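Local coordinates for protein nicking enzyme (PDB 4HTE) that probably nicks plasmid DNA at the origin of transfer as a conjugative relaxase of the MobA/MobL family, here represented by its all-helical C-terminal domain, at residues 169-180 against 197-208. Sequence-based numbering, arbitrary orientation.
Sequences FADKLSNILEKN and DSLKIDYYTNKL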
loop_
_atom_site.group_PDB
_atom_site.type_symbol
_atom_site.label_atom_id
_atom_site.label_comp_id
_atom_site.label_asym_id
_atom_site.label_seq_id
_atom_site.Cartn_x
_atom_site.Cartn_y
_atom_site.Cartn_z
ATOM N N PHE A 169 7.121 -14.918 -8.683
ATOM C CA PHE A 169 6.835 -16.197 -8.044
ATOM C C PHE A 169 6.189 -17.187 -9.010
ATOM O O PHE A 169 6.376 -18.396 -8.886
ATOM C CB PHE A 169 5.954 -15.996 -6.811
ATOM C CG PHE A 169 6.709 -15.509 -5.610
ATOM C CD1 PHE A 169 7.558 -16.361 -4.921
ATOM C CD2 PHE A 169 6.577 -14.203 -5.175
ATOM C CE1 PHE A 169 8.261 -15.918 -3.818
ATOM C CE2 PHE A 169 7.278 -13.754 -4.069
ATOM C CZ PHE A 169 8.120 -14.613 -3.390
ATOM N N ALA A 170 5.433 -16.671 -9.973
ATOM C CA ALA A 170 4.860 -17.516 -11.012
ATOM C C ALA A 170 5.995 -18.205 -11.757
ATOM O O ALA A 170 5.922 -19.395 -12.066
ATOM C CB ALA A 170 4.021 -16.689 -11.968
ATOM N N ASP A 171 7.047 -17.445 -12.040
ATOM C CA ASP A 171 8.220 -17.982 -12.711
ATOM C C ASP A 171 8.919 -19.000 -11.822
ATOM O O ASP A 171 9.317 -20.070 -12.281
ATOM C CB ASP A 171 9.185 -16.855 -13.074
ATOM C CG ASP A 171 10.417 -17.359 -13.797
ATOM O OD1 ASP A 171 11.437 -17.627 -13.127
ATOM O OD2 ASP A 171 10.361 -17.493 -15.037
ATOM N N LYS A 172 9.071 -18.660 -10.546
ATOM C CA LYS A 172 9.685 -19.564 -9.584
ATOM C C LYS A 172 8.963 -20.901 -9.587
ATOM O O LYS A 172 9.582 -21.949 -9.408
ATOM C CB LYS A 172 9.636 -18.959 -8.182
ATOM C CG LYS A 172 10.565 -17.778 -7.993
ATOM C CD LYS A 172 11.882 -18.203 -7.372
ATOM C CE LYS A 172 13.063 -17.608 -8.115
ATOM N NZ LYS A 172 14.349 -17.977 -7.468
ATOM N N LEU A 173 7.650 -20.858 -9.796
ATOM C CA LEU A 173 6.838 -22.068 -9.800
ATOM C C LEU A 173 7.101 -22.882 -11.061
ATOM O O LEU A 173 7.491 -24.044 -10.989
ATOM C CB LEU A 173 5.349 -21.721 -9.708
ATOM C CG LEU A 173 4.485 -22.497 -8.707
ATOM C CD1 LEU A 173 3.052 -22.560 -9.208
ATOM C CD2 LEU A 173 5.007 -23.898 -8.437
ATOM N N SER A 174 6.887 -22.266 -12.218
ATOM C CA SER A 174 7.077 -22.951 -13.489
ATOM C C SER A 174 8.418 -23.673 -13.524
ATOM O O SER A 174 8.502 -24.814 -13.971
ATOM C CB SER A 174 6.992 -21.960 -14.648
ATOM O OG SER A 174 5.711 -21.359 -14.703
ATOM N N ASN A 175 9.461 -23.005 -13.045
ATOM C CA ASN A 175 10.802 -23.574 -13.074
ATOM C C ASN A 175 10.986 -24.745 -12.118
ATOM O O ASN A 175 11.545 -25.775 -12.493
ATOM C CB ASN A 175 11.840 -22.497 -12.777
ATOM C CG ASN A 175 12.055 -21.570 -13.947
ATOM O OD1 ASN A 175 11.194 -21.440 -14.817
ATOM N ND2 ASN A 175 13.215 -20.929 -13.986
ATOM N N ILE A 176 10.527 -24.588 -10.883
ATOM C CA ILE A 176 10.646 -25.659 -9.903
ATOM C C ILE A 176 9.816 -26.871 -10.330
ATOM O O ILE A 176 10.151 -28.010 -10.002
ATOM C CB ILE A 176 10.215 -25.194 -8.496
ATOM C CG1 ILE A 176 10.578 -26.242 -7.442
ATOM C CG2 ILE A 176 8.730 -24.899 -8.456
ATOM C CD1 ILE A 176 12.019 -26.202 -7.020
ATOM N N LEU A 177 8.741 -26.626 -11.072
ATOM C CA LEU A 177 7.886 -27.704 -11.557
ATOM C C LEU A 177 8.556 -28.463 -12.698
ATOM O O LEU A 177 8.531 -29.693 -12.736
ATOM C CB LEU A 177 6.535 -27.155 -12.017
ATOM C CG LEU A 177 5.614 -26.608 -10.922
ATOM C CD1 LEU A 177 4.282 -26.173 -11.513
ATOM C CD2 LEU A 177 5.400 -27.630 -9.824
ATOM N N GLU A 178 9.153 -27.727 -13.629
ATOM C CA GLU A 178 9.900 -28.346 -14.716
ATOM C C GLU A 178 11.049 -29.170 -14.154
ATOM O O GLU A 178 11.314 -30.279 -14.619
ATOM C CB GLU A 178 10.438 -27.287 -15.678
ATOM C CG GLU A 178 9.374 -26.647 -16.551
ATOM C CD GLU A 178 9.954 -25.666 -17.551
ATOM O OE1 GLU A 178 11.194 -25.641 -17.710
ATOM O OE2 GLU A 178 9.173 -24.919 -18.179
ATOM N N LYS A 179 11.727 -28.627 -13.149
ATOM C CA LYS A 179 12.837 -29.323 -12.509
ATOM C C LYS A 179 12.431 -30.715 -12.031
ATOM O O LYS A 179 13.222 -31.657 -12.100
ATOM C CB LYS A 179 13.364 -28.506 -11.330
ATOM C CG LYS A 179 14.336 -29.267 -10.443
ATOM C CD LYS A 179 14.812 -28.419 -9.275
ATOM C CE LYS A 179 15.569 -29.256 -8.253
ATOM N NZ LYS A 179 16.050 -28.445 -7.096
ATOM N N ASN A 180 11.203 -30.842 -11.539
ATOM C CA ASN A 180 10.715 -32.118 -11.027
ATOM C C ASN A 180 9.786 -32.821 -12.009
ATOM O O ASN A 180 9.207 -33.860 -11.691
ATOM C CB ASN A 180 9.992 -31.907 -9.697
ATOM C CG ASN A 180 10.918 -31.419 -8.603
ATOM O OD1 ASN A 180 11.389 -32.198 -7.774
ATOM N ND2 ASN A 180 11.190 -30.120 -8.597
ATOM N N ASP A 197 11.319 -30.556 -2.664
ATOM C CA ASP A 197 10.889 -29.237 -3.112
ATOM C C ASP A 197 9.432 -28.930 -2.774
ATOM O O ASP A 197 9.002 -27.786 -2.892
ATOM C CB ASP A 197 11.095 -29.102 -4.621
ATOM C CG ASP A 197 12.559 -29.074 -5.012
ATOM O OD1 ASP A 197 13.372 -28.513 -4.247
ATOM O OD2 ASP A 197 12.896 -29.610 -6.087
ATOM N N SER A 198 8.681 -29.943 -2.353
ATOM C CA SER A 198 7.263 -29.772 -2.041
ATOM C C SER A 198 6.986 -28.477 -1.283
ATOM O O SER A 198 6.202 -27.639 -1.729
ATOM C CB SER A 198 6.763 -30.939 -1.195
ATOM O OG SER A 198 7.620 -32.058 -1.293
ATOM N N LEU A 199 7.622 -28.327 -0.129
ATOM C CA LEU A 199 7.411 -27.158 0.711
ATOM C C LEU A 199 7.639 -25.871 -0.072
ATOM O O LEU A 199 6.915 -24.891 0.108
ATOM C CB LEU A 199 8.331 -27.205 1.931
ATOM C CG LEU A 199 8.109 -28.400 2.860
ATOM C CD1 LEU A 199 9.019 -28.313 4.075
ATOM C CD2 LEU A 199 6.652 -28.491 3.288
ATOM N N LYS A 200 8.644 -25.872 -0.940
ATOM C CA LYS A 200 8.907 -24.715 -1.783
ATOM C C LYS A 200 7.791 -24.545 -2.804
ATOM O O LYS A 200 7.342 -23.433 -3.068
ATOM C CB LYS A 200 10.255 -24.860 -2.489
ATOM C CG LYS A 200 11.442 -24.853 -1.540
ATOM C CD LYS A 200 12.721 -25.325 -2.216
ATOM C CE LYS A 200 13.700 -24.182 -2.437
ATOM N NZ LYS A 200 15.098 -24.680 -2.574
ATOM N N ILE A 201 7.340 -25.654 -3.372
ATOM C CA ILE A 201 6.274 -25.614 -4.359
ATOM C C ILE A 201 5.035 -24.962 -3.755
ATOM O O ILE A 201 4.417 -24.097 -4.373
ATOM C CB ILE A 201 5.933 -27.026 -4.875
ATOM C CG1 ILE A 201 7.199 -27.706 -5.406
ATOM C CG2 ILE A 201 4.855 -26.952 -5.945
ATOM C CD1 ILE A 201 6.955 -28.722 -6.492
ATOM N N ASP A 202 4.684 -25.367 -2.539
ATOM C CA ASP A 202 3.524 -24.808 -1.855
ATOM C C ASP A 202 3.760 -23.352 -1.466
ATOM O O ASP A 202 2.875 -22.510 -1.613
ATOM C CB ASP A 202 3.187 -25.635 -0.617
ATOM C CG ASP A 202 2.611 -26.990 -0.966
ATOM O OD1 ASP A 202 1.882 -27.082 -1.978
ATOM O OD2 ASP A 202 2.888 -27.964 -0.234
ATOM N N TYR A 203 4.957 -23.061 -0.971
ATOM C CA TYR A 203 5.322 -21.699 -0.613
ATOM C C TYR A 203 4.994 -20.760 -1.770
ATOM O O TYR A 203 4.216 -19.822 -1.615
ATOM C CB TYR A 203 6.809 -21.629 -0.260
ATOM C CG TYR A 203 7.273 -20.272 0.218
ATOM C CD1 TYR A 203 6.834 -19.753 1.430
ATOM C CD2 TYR A 203 8.162 -19.517 -0.535
ATOM C CE1 TYR A 203 7.259 -18.512 1.874
ATOM C CE2 TYR A 203 8.594 -18.277 -0.100
ATOM C CZ TYR A 203 8.141 -17.779 1.105
ATOM O OH TYR A 203 8.570 -16.546 1.540
ATOM N N TYR A 204 5.575 -21.029 -2.935
ATOM C CA TYR A 204 5.329 -20.218 -4.122
ATOM C C TYR A 204 3.834 -20.132 -4.408
ATOM O O TYR A 204 3.293 -19.049 -4.633
ATOM C CB TYR A 204 6.058 -20.807 -5.335
ATOM C CG TYR A 204 7.560 -20.917 -5.168
ATOM C CD1 TYR A 204 8.267 -19.991 -4.410
ATOM C CD2 TYR A 204 8.271 -21.951 -5.766
ATOM C CE1 TYR A 204 9.637 -20.089 -4.254
ATOM C CE2 TYR A 204 9.644 -22.057 -5.614
ATOM C CZ TYR A 204 10.320 -21.124 -4.857
ATOM O OH TYR A 204 11.684 -21.223 -4.701
ATOM N N THR A 205 3.168 -21.280 -4.393
ATOM C CA THR A 205 1.749 -21.333 -4.702
ATOM C C THR A 205 0.982 -20.373 -3.802
ATOM O O THR A 205 0.095 -19.652 -4.257
ATOM C CB THR A 205 1.194 -22.753 -4.519
ATOM O OG1 THR A 205 2.185 -23.708 -4.917
ATOM C CG2 THR A 205 -0.054 -22.943 -5.357
ATOM N N ASN A 206 1.339 -20.361 -2.523
ATOM C CA ASN A 206 0.674 -19.500 -1.556
ATOM C C ASN A 206 0.959 -18.033 -1.852
ATOM O O ASN A 206 0.057 -17.198 -1.814
ATOM C CB ASN A 206 1.123 -19.850 -0.137
ATOM C CG ASN A 206 0.213 -19.265 0.924
ATOM O OD1 ASN A 206 0.545 -18.267 1.564
ATOM N ND2 ASN A 206 -0.948 -19.882 1.112
ATOM N N LYS A 207 2.216 -17.728 -2.157
ATOM C CA LYS A 207 2.613 -16.363 -2.481
ATOM C C LYS A 207 1.777 -15.810 -3.629
ATOM O O LYS A 207 1.505 -14.612 -3.683
ATOM C CB LYS A 207 4.102 -16.295 -2.848
ATOM C CG LYS A 207 5.054 -16.654 -1.712
ATOM C CD LYS A 207 4.989 -15.655 -0.569
ATOM C CE LYS A 207 6.079 -14.607 -0.679
ATOM N NZ LYS A 207 6.071 -13.692 0.494
ATOM N N LEU A 208 1.372 -16.674 -4.552
ATOM C CA LEU A 208 0.528 -16.232 -5.654
ATOM C C LEU A 208 -0.790 -15.689 -5.109
ATOM O O LEU A 208 -1.288 -14.665 -5.576
ATOM C CB LEU A 208 0.273 -17.365 -6.650
ATOM C CG LEU A 208 1.492 -17.889 -7.411
ATOM C CD1 LEU A 208 1.042 -18.827 -8.505
ATOM C CD2 LEU A 208 2.308 -16.751 -8.000
#
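Tyr204 of helix 198-227 enters as a knob into the hole formed by Phe169, Lys172, Leu173 and Ile176 of helix 159-179, the centre of an antiparallel helix pair in the all-helical C-terminal domain of the relaxase. The two segment axes approach to 9.0 Å at 151°. CB of Lys172 stands over the middle of the Tyr204 phenol, 3.8 Å from the ring centroid and almost on its normal, while CG2 of Ile176 meets the ring edge. The Phe169 and Tyr204 side chains cross at about a right angle, with Tyr204 CD1 at the Phe169 ring edge, 3.7 Å from Phe169 CD1. CB of Lys207 sits over one Phe169 face in a CH-pi contact, and the lysine chain, bent at chi2 and chi3 (-65° and -96°), carries CE to the rim beside Phe169 CZ. On the buried side, Leu173 CD2 crosses to Ile201 CG2, and Leu177 CD2 packs 3.8 Å from Ile201 CD1; Phe184 and Val187 of the short connecting helix 184-188 add to this cluster. Leu208 inserts CD2 beside Phe169 CB and the backbone N of Ala170. Toward the C-terminal end of segment 169-180, CD1 of Ile176 abuts the Asp197 carboxylate, which is held by Asn180 and by a long salt bridge to Lys179, NZ to OD2 3.5 Å. The Asn180 amide nitrogen binds both segments: ND2 donates to Ile176 O at 2.7 Å within its own segment and to Asp197 OD2 at 3.1 Å, the carboxylate oxygen being met on its anti side.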